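Local coordinates for 39 kDa initiator binding protein (Trichomonas vaginalis, PDB 1Q88), which probably recognises the initiator element of promoters in transcription initiation, this chain being the C-terminal part of the longer protein, at residues T53-F58 with E90-K95; L98-A103 with N153-L158; R45-T50 with D57-K62; L129-Q134 with G148-N153. One frame throughout, in Å; residues are numbered along the deposited sequence.

Contact 1. Residues T53-F58 with E90-K95; sequences TVMRDF and EQTKSK
Arg56 stands where strand 53-55 turns into helix 56-67, and its side chain runs along residues 90-93. CG is anti to the backbone N (chi1 -177°), and the chain stays extended as far as NE. Arg56 CB lies 3.3 Å from Gln91 O, the same oxygen that accepts the hydrogen bond from Arg56 N at 2.7 Å. Arg56 CG comes to 3.6 Å from Lys93 CD. Arg56 CD presses to 3.0 Å from Glu90 O, which sits near the guanidinium plane at its edge. Arg56 NE passes 3.7 Å from Lys93 CE, for the two chains lie side by side and point the same way. Arg56 NE and Lys93 NZ are close like charges; the salt bridge from Lys93 NZ to Glu90 OE2, 3.2 Å, probably offsets their repulsion, and Arg56 NH1 and NH2 bond to Ser82 OG and Met85 O. Met55 CE reaches across to Thr92 CG2 at 3.3 Å. In the backbone, Val54 and Lys93 form the antiparallel hydrogen-bonded pair, Val54 N to Lys93 O and Lys93 N to Val54 O both 2.9 Å. This is a short two-stranded antiparallel sheet whose strands each lead straight into a helix, with Met55 and Ser94 at the N-caps.

Contact 2. Residues L98-A103 with N153-L158; sequences LYKFLA and NEPNCL
Pro155 and Ala103 both turn their CB atoms into the interface with helix 95-104, where Ala103 CB and Pro155 CB meet at 3.5 Å, their CA-CB bonds at about a right angle. The proline ring then lies over the turn of helix between Tyr99 and Ala103. Its CB touches Lys100 O at 3.7 Å, its CG reaches Lys100 CA at 4.0 Å, and the same CG meets the Tyr99 ring at its edge, 4.4 Å from CD2 and near the ring plane. That ring is steadied from outside, since its OH bonds to Ile24 N and it packs edge-to-face with Phe35. Lys100 contributes just the start of its side chain, and beyond CG the chain departs from the proline.

Asn156 approaches differently, alongside the backbone. CB is 3.2 Å from Ala103 O, and Asn156 CA makes a C-H...O contact with that oxygen at 3.4 Å. With chi1 at 71°, CG lies between the backbone N and carbonyl carbon, and the amide turns from the helix to bond Gly25 N and Asn171 O. Ala103 O is also held by Asn171 ND2, so this buried carbonyl is satisfied. Cys157 N donates to Glu154 O at 2.8 Å, closing a type I beta turn. Here the connection of a beta hairpin, between strands 147-150 and 157-161, is seated against a helix by its proline.

Contact 3. Residues R45-T50 with D57-K62; sequences RLTQKT and DFLIEK
Leu46, near the end of helix 29-47, drives its two methyls into the surface of helix 56-67, and this is the buried half of the contact. CD1 meets Leu59 CD2 at 4.1 Å, the two side chains crossing at about a right angle, while CD2 rests 3.8 Å from Lys62 O. CG sits beside the backbone N, anti to the carbonyl carbon (chi1 -57°), and from there the fork spans both partners. Thr47 adds its methyl more distantly, CG2 to Leu59 CD2 at 4.5 Å. Leu46, Thr47 and Leu59 are all buried, and Val54 of the neighbouring strand touches both Thr47 and Leu59.

Exposed Phe58 and partly exposed Lys62 border the solvent and touch at a few atoms, although the ring edge makes the closest approach: Phe58 CE1 lies 3.5 Å from Leu46 O and 4.2 Å from Thr47 CA, both near the ring plane. Lys62 CG comes to 3.9 Å from Leu46 O, but the chain bends at chi2 and NZ swings back over Phe58 in a cation-pi contact. On the far side of the helix end, Thr47 OG1 takes a bond from Lys49 N at 3.3 Å, an ST turn, and is also bonded to Trp43 O, as the chain leaves the helix through Gln48 with positive phi.

No hydrogen bond joins the two segments, so the association probably rests largely on apolar packing, with a weak electrostatic contribution from the ring edge facing Leu46 O.

Contact 4. Residues L129-Q134 with G148-N153; sequences LTFDPQ and GWFDQN
Thr130 meets Trp149 through its methyl: with OG1 anti to the backbone N (chi1 174°), CG2 falls between N and the carbonyl carbon and reaches Trp149 CB at 3.5 Å. Chi1 of Trp149, 67°, sets the direction of its indole, and the two side chains lie side by side, pointing the same way. The same Thr130 methyl, CG2, comes to 3.2 Å from Gly148 O. That oxygen accepts Thr130 N at 3.0 Å, with a nearly linear C=O...N angle of 175°, and Leu129 CD2 packs against it at 3.4 Å. Residues 129-134 thereby flank strand 147-150, the outermost of a five-stranded antiparallel sheet, through a single bridge, Leu129 with Gly148. Leu118 and Leu119 of helix 111-124 cover the apolar side formed by Leu129, Phe131 and Phe150; Phe131 CE1 approaches Phe150 CD2 at 4.3 Å. A water near the edge of the Phe150 ring donates to Thr130 O at 3.0 Å; its link to Phe150 N is too short to trust in detail. Farther along, the bent Gln152 side chain crosses the Pro133 ring, NE2 lying 3.4 Å from both CB and CG of the proline, and Asp151 OD2 takes Asn153 N in an Asx turn.

In the fold
Contacts 1 and 3 form one end of the domain, with centres 8 Å apart: they share Asp57, Phe58 and helix 56-67, and Lys93 of contact 1 packs on Leu59 of contact 3. Contacts 2 and 4 both reach the five-stranded sheet through neighbouring strands 147-150 and 157-161, their centres 10 Å apart; they share Asn153 and touch where Lys100 CD meets Gln152 OE1. Contact 3 begins first along the chain, contact 1 overlaps it, and contact 4 falls between the two segments of contact 2. The centres of contacts 1 and 2 are about 17 Å apart, and strand 92-94 runs directly into helix 95-104, joining them and so coupling the helical end to the sheet.

Contact 1. Residues T53-F58 with E90-K95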
# COMPACT_ATOMS: atom_id res chain seq x y z
N THR A 53 10.97 7.58 -17.75
CA THR A 53 9.99 6.50 -17.72
C THR A 53 10.60 5.19 -18.18
O THR A 53 11.60 5.17 -18.90
CB THR A 53 8.80 6.80 -18.61
OG1 THR A 53 9.27 6.94 -19.96
CG2 THR A 53 8.13 8.08 -18.18
N VAL A 54 9.96 4.09 -17.79
CA VAL A 54 10.43 2.76 -18.12
C VAL A 54 9.25 1.90 -18.62
O VAL A 54 8.10 2.29 -18.44
CB VAL A 54 11.12 2.19 -16.84
CG1 VAL A 54 10.60 0.83 -16.50
CG2 VAL A 54 12.63 2.19 -17.02
N MET A 55 9.51 0.78 -19.28
CA MET A 55 8.41 -0.08 -19.74
C MET A 55 7.80 -0.76 -18.51
O MET A 55 8.53 -1.27 -17.67
CB MET A 55 8.92 -1.18 -20.69
CG MET A 55 9.27 -0.72 -22.09
SD MET A 55 7.80 -0.17 -22.98
CE MET A 55 8.01 1.56 -22.83
N ARG A 56 6.47 -0.76 -18.41
CA ARG A 56 5.78 -1.37 -17.27
C ARG A 56 6.34 -2.73 -16.86
O ARG A 56 6.68 -2.95 -15.70
CB ARG A 56 4.28 -1.51 -17.56
CG ARG A 56 3.46 -2.07 -16.40
CD ARG A 56 1.99 -1.73 -16.53
NE ARG A 56 1.25 -1.97 -15.30
CZ ARG A 56 1.04 -3.17 -14.76
NH1 ARG A 56 1.51 -4.26 -15.35
NH2 ARG A 56 0.38 -3.28 -13.61
N ASP A 57 6.44 -3.63 -17.83
CA ASP A 57 6.95 -4.97 -17.60
C ASP A 57 8.36 -4.96 -17.04
O ASP A 57 8.71 -5.82 -16.23
CB ASP A 57 6.96 -5.76 -18.91
CG ASP A 57 5.57 -6.15 -19.36
OD1 ASP A 57 5.42 -6.57 -20.53
OD2 ASP A 57 4.63 -6.04 -18.54
N PHE A 58 9.17 -4.00 -17.47
CA PHE A 58 10.53 -3.93 -16.99
C PHE A 58 10.56 -3.64 -15.49
O PHE A 58 11.24 -4.33 -14.73
CB PHE A 58 11.30 -2.87 -17.77
CG PHE A 58 12.75 -2.78 -17.41
CD1 PHE A 58 13.18 -1.96 -16.38
CD2 PHE A 58 13.69 -3.52 -18.11
CE1 PHE A 58 14.53 -1.87 -16.04
CE2 PHE A 58 15.05 -3.44 -17.78
CZ PHE A 58 15.47 -2.61 -16.75
N GLU A 90 -1.18 0.39 -18.96
CA GLU A 90 -0.30 1.55 -19.00
C GLU A 90 1.08 1.03 -19.37
O GLU A 90 1.84 0.55 -18.53
CB GLU A 90 -0.30 2.24 -17.64
CG GLU A 90 0.62 3.44 -17.54
CD GLU A 90 0.26 4.35 -16.39
OE1 GLU A 90 -0.69 5.14 -16.54
OE2 GLU A 90 0.92 4.29 -15.33
N GLN A 91 1.41 1.14 -20.65
CA GLN A 91 2.68 0.68 -21.20
C GLN A 91 3.92 1.07 -20.41
O GLN A 91 4.86 0.28 -20.28
CB GLN A 91 2.85 1.18 -22.63
CG GLN A 91 1.85 0.64 -23.63
CD GLN A 91 2.00 1.33 -25.00
OE1 GLN A 91 3.10 1.50 -25.45
NE2 GLN A 91 0.97 1.74 -25.72
N THR A 92 3.94 2.29 -19.89
CA THR A 92 5.10 2.75 -19.15
C THR A 92 4.81 3.10 -17.70
O THR A 92 3.65 3.16 -17.29
CB THR A 92 5.72 3.99 -19.84
OG1 THR A 92 4.82 5.09 -19.76
CG2 THR A 92 6.03 3.68 -21.30
N LYS A 93 5.87 3.32 -16.93
CA LYS A 93 5.76 3.70 -15.53
C LYS A 93 6.89 4.67 -15.21
O LYS A 93 7.91 4.69 -15.89
CB LYS A 93 5.85 2.46 -14.62
CG LYS A 93 4.55 2.08 -13.94
CD LYS A 93 3.71 1.14 -14.80
CE LYS A 93 2.27 1.60 -14.88
NZ LYS A 93 1.66 1.76 -13.54
N SER A 94 6.70 5.47 -14.17
CA SER A 94 7.72 6.44 -13.80
C SER A 94 8.03 6.36 -12.30
O SER A 94 7.46 5.54 -11.57
CB SER A 94 7.28 7.85 -14.16
OG SER A 94 6.12 8.24 -13.44
N LYS A 95 8.95 7.20 -11.85
CA LYS A 95 9.34 7.20 -10.45
C LYS A 95 8.15 7.56 -9.56
O LYS A 95 8.15 7.22 -8.37
CB LYS A 95 10.49 8.17 -10.23
CG LYS A 95 11.07 8.17 -8.83
CD LYS A 95 11.75 9.48 -8.52
CE LYS A 95 13.09 9.57 -9.22
NZ LYS A 95 13.62 10.97 -9.28

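Contact 2. Residues L98-A103 with N153-L158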
# COMPACT_ATOMS: atom_id res chain seq x y z
N LEU A 98 6.63 4.46 -8.37
CA LEU A 98 7.42 3.79 -7.34
C LEU A 98 7.16 4.53 -6.03
O LEU A 98 7.00 3.89 -4.99
CB LEU A 98 8.91 3.85 -7.65
CG LEU A 98 9.74 2.57 -7.47
CD1 LEU A 98 11.06 2.94 -6.82
CD2 LEU A 98 9.01 1.54 -6.62
N TYR A 99 7.13 5.86 -6.09
CA TYR A 99 6.90 6.70 -4.91
C TYR A 99 5.58 6.27 -4.28
O TYR A 99 5.51 5.95 -3.09
CB TYR A 99 6.80 8.19 -5.30
CG TYR A 99 6.70 9.14 -4.12
CD1 TYR A 99 7.82 9.78 -3.61
CD2 TYR A 99 5.48 9.35 -3.47
CE1 TYR A 99 7.74 10.60 -2.48
CE2 TYR A 99 5.39 10.16 -2.33
CZ TYR A 99 6.53 10.78 -1.84
OH TYR A 99 6.46 11.57 -0.71
N LYS A 100 4.55 6.26 -5.10
CA LYS A 100 3.21 5.88 -4.67
C LYS A 100 3.17 4.47 -4.06
O LYS A 100 2.58 4.25 -3.00
CB LYS A 100 2.28 6.00 -5.88
CG LYS A 100 0.92 5.38 -5.73
CD LYS A 100 -0.03 5.97 -6.77
CE LYS A 100 0.43 5.67 -8.20
NZ LYS A 100 -0.55 6.16 -9.21
N PHE A 101 3.83 3.52 -4.72
CA PHE A 101 3.85 2.14 -4.27
C PHE A 101 4.66 1.92 -2.97
O PHE A 101 4.26 1.12 -2.13
CB PHE A 101 4.37 1.24 -5.40
CG PHE A 101 4.50 -0.21 -5.03
CD1 PHE A 101 3.39 -0.96 -4.65
CD2 PHE A 101 5.74 -0.84 -5.07
CE1 PHE A 101 3.52 -2.31 -4.30
CE2 PHE A 101 5.89 -2.18 -4.73
CZ PHE A 101 4.78 -2.92 -4.35
N LEU A 102 5.76 2.64 -2.79
CA LEU A 102 6.56 2.48 -1.57
C LEU A 102 5.93 3.26 -0.43
O LEU A 102 6.23 3.02 0.74
CB LEU A 102 8.00 2.96 -1.76
CG LEU A 102 8.89 2.09 -2.65
CD1 LEU A 102 10.28 2.70 -2.80
CD2 LEU A 102 8.97 0.72 -2.04
N ALA A 103 5.05 4.19 -0.77
CA ALA A 103 4.39 4.98 0.27
C ALA A 103 3.28 4.15 0.90
O ALA A 103 3.02 4.25 2.09
CB ALA A 103 3.82 6.26 -0.33
N ASN A 153 -2.96 11.61 -3.85
CA ASN A 153 -2.06 12.72 -3.49
C ASN A 153 -1.27 12.45 -2.21
O ASN A 153 -0.20 13.02 -2.02
CB ASN A 153 -2.85 14.02 -3.35
CG ASN A 153 -3.38 14.52 -4.68
OD1 ASN A 153 -2.65 14.54 -5.68
ND2 ASN A 153 -4.65 14.94 -4.70
N GLU A 154 -1.80 11.61 -1.33
CA GLU A 154 -1.11 11.25 -0.09
C GLU A 154 -1.07 9.72 -0.08
O GLU A 154 -1.72 9.08 0.73
CB GLU A 154 -1.89 11.76 1.12
CG GLU A 154 -1.17 12.85 1.88
CD GLU A 154 -1.97 13.38 3.07
OE1 GLU A 154 -2.18 12.64 4.05
OE2 GLU A 154 -2.37 14.55 3.03
N PRO A 155 -0.26 9.13 -0.98
CA PRO A 155 -0.14 7.67 -1.09
C PRO A 155 -0.02 6.81 0.17
O PRO A 155 -0.36 5.64 0.12
CB PRO A 155 1.06 7.48 -2.02
CG PRO A 155 1.13 8.77 -2.78
CD PRO A 155 0.83 9.78 -1.71
N ASN A 156 0.46 7.34 1.30
CA ASN A 156 0.57 6.50 2.49
C ASN A 156 -0.69 6.59 3.33
O ASN A 156 -0.79 5.96 4.39
CB ASN A 156 1.76 6.90 3.35
CG ASN A 156 1.54 8.22 4.05
OD1 ASN A 156 1.17 9.21 3.42
ND2 ASN A 156 1.78 8.25 5.35
N CYS A 157 -1.67 7.34 2.86
CA CYS A 157 -2.92 7.48 3.59
C CYS A 157 -4.05 6.63 3.01
O CYS A 157 -4.45 6.83 1.86
CB CYS A 157 -3.35 8.95 3.62
SG CYS A 157 -4.86 9.23 4.58
N LEU A 158 -4.55 5.68 3.81
CA LEU A 158 -5.66 4.80 3.41
C LEU A 158 -6.96 5.44 3.91
O LEU A 158 -7.08 5.78 5.09
CB LEU A 158 -5.52 3.40 4.03
CG LEU A 158 -6.77 2.48 3.93
CD1 LEU A 158 -6.99 2.05 2.49
CD2 LEU A 158 -6.60 1.25 4.80

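Contact 3. Residues R45-T50 with D57-K62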
# COMPACT_ATOMS: atom_id res chain seq x y z
N ARG A 45 18.53 2.31 -8.74
CA ARG A 45 19.02 0.94 -8.63
C ARG A 45 18.23 -0.06 -9.48
O ARG A 45 18.73 -1.15 -9.77
CB ARG A 45 18.98 0.50 -7.16
CG ARG A 45 19.58 -0.87 -6.93
CD ARG A 45 19.90 -1.08 -5.46
NE ARG A 45 20.39 -2.42 -5.17
CZ ARG A 45 21.51 -2.94 -5.66
NH1 ARG A 45 22.28 -2.24 -6.48
NH2 ARG A 45 21.87 -4.17 -5.31
N LEU A 46 17.02 0.30 -9.90
CA LEU A 46 16.19 -0.59 -10.71
C LEU A 46 16.19 -0.26 -12.20
O LEU A 46 16.22 -1.17 -13.03
CB LEU A 46 14.74 -0.56 -10.22
CG LEU A 46 14.39 -0.91 -8.77
CD1 LEU A 46 12.90 -0.69 -8.54
CD2 LEU A 46 14.77 -2.34 -8.47
N THR A 47 16.16 1.03 -12.54
CA THR A 47 16.10 1.46 -13.93
C THR A 47 17.36 2.08 -14.53
O THR A 47 17.40 2.34 -15.73
CB THR A 47 14.98 2.48 -14.14
OG1 THR A 47 15.34 3.70 -13.49
CG2 THR A 47 13.67 1.97 -13.56
N GLN A 48 18.37 2.33 -13.71
CA GLN A 48 19.61 2.97 -14.17
C GLN A 48 19.42 4.43 -14.59
O GLN A 48 20.30 5.02 -15.21
CB GLN A 48 20.24 2.23 -15.34
CG GLN A 48 21.58 1.63 -15.04
CD GLN A 48 21.44 0.21 -14.55
OE1 GLN A 48 20.75 -0.06 -13.56
NE2 GLN A 48 22.09 -0.71 -15.26
N LYS A 49 18.27 4.99 -14.26
CA LYS A 49 17.99 6.38 -14.58
C LYS A 49 17.63 7.07 -13.29
O LYS A 49 17.20 6.41 -12.34
CB LYS A 49 16.79 6.49 -15.51
CG LYS A 49 16.90 5.77 -16.82
CD LYS A 49 15.58 5.88 -17.57
CE LYS A 49 15.74 5.37 -18.99
NZ LYS A 49 14.45 5.29 -19.73
N THR A 50 17.78 8.39 -13.25
CA THR A 50 17.43 9.13 -12.05
C THR A 50 15.99 9.61 -12.17
O THR A 50 15.43 10.12 -11.20
CB THR A 50 18.33 10.33 -11.83
OG1 THR A 50 18.42 11.09 -13.03
CG2 THR A 50 19.72 9.88 -11.40
N ASP A 57 6.44 -3.63 -17.83
CA ASP A 57 6.95 -4.97 -17.60
C ASP A 57 8.36 -4.96 -17.04
O ASP A 57 8.71 -5.82 -16.23
CB ASP A 57 6.96 -5.76 -18.91
CG ASP A 57 5.57 -6.15 -19.36
OD1 ASP A 57 5.42 -6.57 -20.53
OD2 ASP A 57 4.63 -6.04 -18.54
N PHE A 58 9.17 -4.00 -17.47
CA PHE A 58 10.53 -3.93 -16.99
C PHE A 58 10.56 -3.64 -15.49
O PHE A 58 11.24 -4.33 -14.73
CB PHE A 58 11.30 -2.87 -17.77
CG PHE A 58 12.75 -2.78 -17.41
CD1 PHE A 58 13.18 -1.96 -16.38
CD2 PHE A 58 13.69 -3.52 -18.11
CE1 PHE A 58 14.53 -1.87 -16.04
CE2 PHE A 58 15.05 -3.44 -17.78
CZ PHE A 58 15.47 -2.61 -16.75
N LEU A 59 9.81 -2.63 -15.08
CA LEU A 59 9.75 -2.22 -13.68
C LEU A 59 9.23 -3.34 -12.77
O LEU A 59 9.84 -3.65 -11.74
CB LEU A 59 8.83 -1.00 -13.55
CG LEU A 59 9.21 0.16 -12.62
CD1 LEU A 59 7.96 0.60 -11.90
CD2 LEU A 59 10.28 -0.25 -11.63
N ILE A 60 8.11 -3.94 -13.15
CA ILE A 60 7.48 -5.02 -12.39
C ILE A 60 8.47 -6.15 -12.14
O ILE A 60 8.55 -6.70 -11.04
CB ILE A 60 6.25 -5.60 -13.13
CG1 ILE A 60 5.27 -4.48 -13.50
CG2 ILE A 60 5.53 -6.61 -12.25
CD1 ILE A 60 4.54 -3.92 -12.34
N GLU A 61 9.24 -6.49 -13.17
CA GLU A 61 10.20 -7.58 -13.06
C GLU A 61 11.37 -7.29 -12.12
O GLU A 61 11.75 -8.15 -11.31
CB GLU A 61 10.75 -7.95 -14.42
CG GLU A 61 11.74 -9.09 -14.34
CD GLU A 61 12.07 -9.67 -15.68
OE1 GLU A 61 12.77 -10.71 -15.71
OE2 GLU A 61 11.63 -9.09 -16.71
N LYS A 62 11.94 -6.10 -12.25
CA LYS A 62 13.06 -5.69 -11.42
C LYS A 62 12.62 -5.48 -9.97
O LYS A 62 13.36 -5.81 -9.04
CB LYS A 62 13.66 -4.41 -12.00
CG LYS A 62 14.48 -4.64 -13.26
CD LYS A 62 15.85 -5.19 -12.88
CE LYS A 62 16.62 -5.67 -14.10
NZ LYS A 62 16.00 -6.88 -14.71

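Contact 4. Residues L129-Q134 with G148-N153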
# COMPACT_ATOMS: atom_id res chain seq x y z
N LEU A 129 -10.87 -3.18 -0.62
CA LEU A 129 -9.67 -2.44 -1.02
C LEU A 129 -9.59 -2.31 -2.53
O LEU A 129 -9.74 -3.28 -3.26
CB LEU A 129 -8.43 -3.16 -0.52
CG LEU A 129 -7.31 -2.27 0.01
CD1 LEU A 129 -6.00 -3.02 -0.11
CD2 LEU A 129 -7.24 -0.97 -0.76
N THR A 130 -9.36 -1.10 -3.02
CA THR A 130 -9.27 -0.89 -4.45
C THR A 130 -7.98 -0.16 -4.80
O THR A 130 -7.59 0.79 -4.11
CB THR A 130 -10.45 -0.07 -4.98
OG1 THR A 130 -10.23 0.23 -6.36
CG2 THR A 130 -10.60 1.22 -4.19
N PHE A 131 -7.32 -0.59 -5.86
CA PHE A 131 -6.08 0.06 -6.24
C PHE A 131 -6.18 0.92 -7.48
O PHE A 131 -5.25 1.65 -7.80
CB PHE A 131 -4.97 -0.96 -6.45
CG PHE A 131 -4.51 -1.60 -5.18
CD1 PHE A 131 -3.89 -0.83 -4.20
CD2 PHE A 131 -4.73 -2.94 -4.95
CE1 PHE A 131 -3.50 -1.41 -3.00
CE2 PHE A 131 -4.35 -3.53 -3.77
CZ PHE A 131 -3.73 -2.76 -2.78
N ASP A 132 -7.30 0.85 -8.19
CA ASP A 132 -7.39 1.65 -9.40
C ASP A 132 -7.70 3.11 -9.08
O ASP A 132 -8.36 3.42 -8.08
CB ASP A 132 -8.44 1.08 -10.34
CG ASP A 132 -9.78 1.75 -10.18
OD1 ASP A 132 -10.42 1.54 -9.13
OD2 ASP A 132 -10.19 2.48 -11.11
N PRO A 133 -7.20 4.03 -9.92
CA PRO A 133 -7.43 5.47 -9.73
C PRO A 133 -8.92 5.77 -9.90
O PRO A 133 -9.68 4.90 -10.32
CB PRO A 133 -6.57 6.10 -10.83
CG PRO A 133 -5.46 5.10 -11.02
CD PRO A 133 -6.21 3.79 -10.99
N GLN A 134 -9.33 7.00 -9.60
CA GLN A 134 -10.74 7.37 -9.69
C GLN A 134 -11.54 6.47 -8.76
O GLN A 134 -12.76 6.31 -8.92
CB GLN A 134 -11.28 7.22 -11.12
CG GLN A 134 -10.64 8.15 -12.13
CD GLN A 134 -9.65 7.44 -13.03
OE1 GLN A 134 -8.82 8.07 -13.68
NE2 GLN A 134 -9.74 6.11 -13.08
N GLY A 148 -12.41 1.24 0.30
CA GLY A 148 -11.19 1.82 0.83
C GLY A 148 -10.15 1.96 -0.26
O GLY A 148 -9.98 1.08 -1.10
N TRP A 149 -9.44 3.08 -0.26
CA TRP A 149 -8.41 3.30 -1.26
C TRP A 149 -7.32 4.21 -0.70
O TRP A 149 -7.47 4.80 0.37
CB TRP A 149 -9.04 3.92 -2.52
CG TRP A 149 -9.58 5.30 -2.33
CD1 TRP A 149 -8.90 6.47 -2.52
CD2 TRP A 149 -10.86 5.65 -1.79
NE1 TRP A 149 -9.68 7.54 -2.13
CE2 TRP A 149 -10.89 7.06 -1.67
CE3 TRP A 149 -11.98 4.92 -1.38
CZ2 TRP A 149 -11.99 7.75 -1.17
CZ3 TRP A 149 -13.08 5.60 -0.88
CH2 TRP A 149 -13.07 7.01 -0.78
N PHE A 150 -6.20 4.29 -1.41
CA PHE A 150 -5.09 5.13 -0.99
C PHE A 150 -5.12 6.45 -1.76
O PHE A 150 -5.07 6.46 -2.99
CB PHE A 150 -3.77 4.40 -1.22
CG PHE A 150 -3.43 3.38 -0.16
CD1 PHE A 150 -2.82 3.77 1.04
CD2 PHE A 150 -3.69 2.04 -0.37
CE1 PHE A 150 -2.47 2.82 2.02
CE2 PHE A 150 -3.35 1.08 0.60
CZ PHE A 150 -2.74 1.48 1.79
N ASP A 151 -5.21 7.55 -1.03
CA ASP A 151 -5.26 8.89 -1.60
C ASP A 151 -4.15 9.05 -2.63
O ASP A 151 -2.97 8.92 -2.31
CB ASP A 151 -5.08 9.92 -0.49
CG ASP A 151 -5.39 11.33 -0.95
OD1 ASP A 151 -6.38 11.90 -0.46
OD2 ASP A 151 -4.64 11.86 -1.79
N GLN A 152 -4.51 9.34 -3.87
CA GLN A 152 -3.51 9.49 -4.92
C GLN A 152 -2.52 10.61 -4.61
O GLN A 152 -1.37 10.57 -5.04
CB GLN A 152 -4.20 9.75 -6.27
CG GLN A 152 -3.43 9.19 -7.47
CD GLN A 152 -3.56 7.67 -7.62
OE1 GLN A 152 -3.11 6.91 -6.75
NE2 GLN A 152 -4.17 7.23 -8.71
N ASN A 153 -2.96 11.61 -3.85
CA ASN A 153 -2.06 12.72 -3.49
C ASN A 153 -1.27 12.45 -2.21
O ASN A 153 -0.20 13.02 -2.02
CB ASN A 153 -2.85 14.02 -3.35
CG ASN A 153 -3.38 14.52 -4.68
OD1 ASN A 153 -2.65 14.54 -5.68
ND2 ASN A 153 -4.65 14.94 -4.70
O HOH W 1 -5.60 2.81 -3.29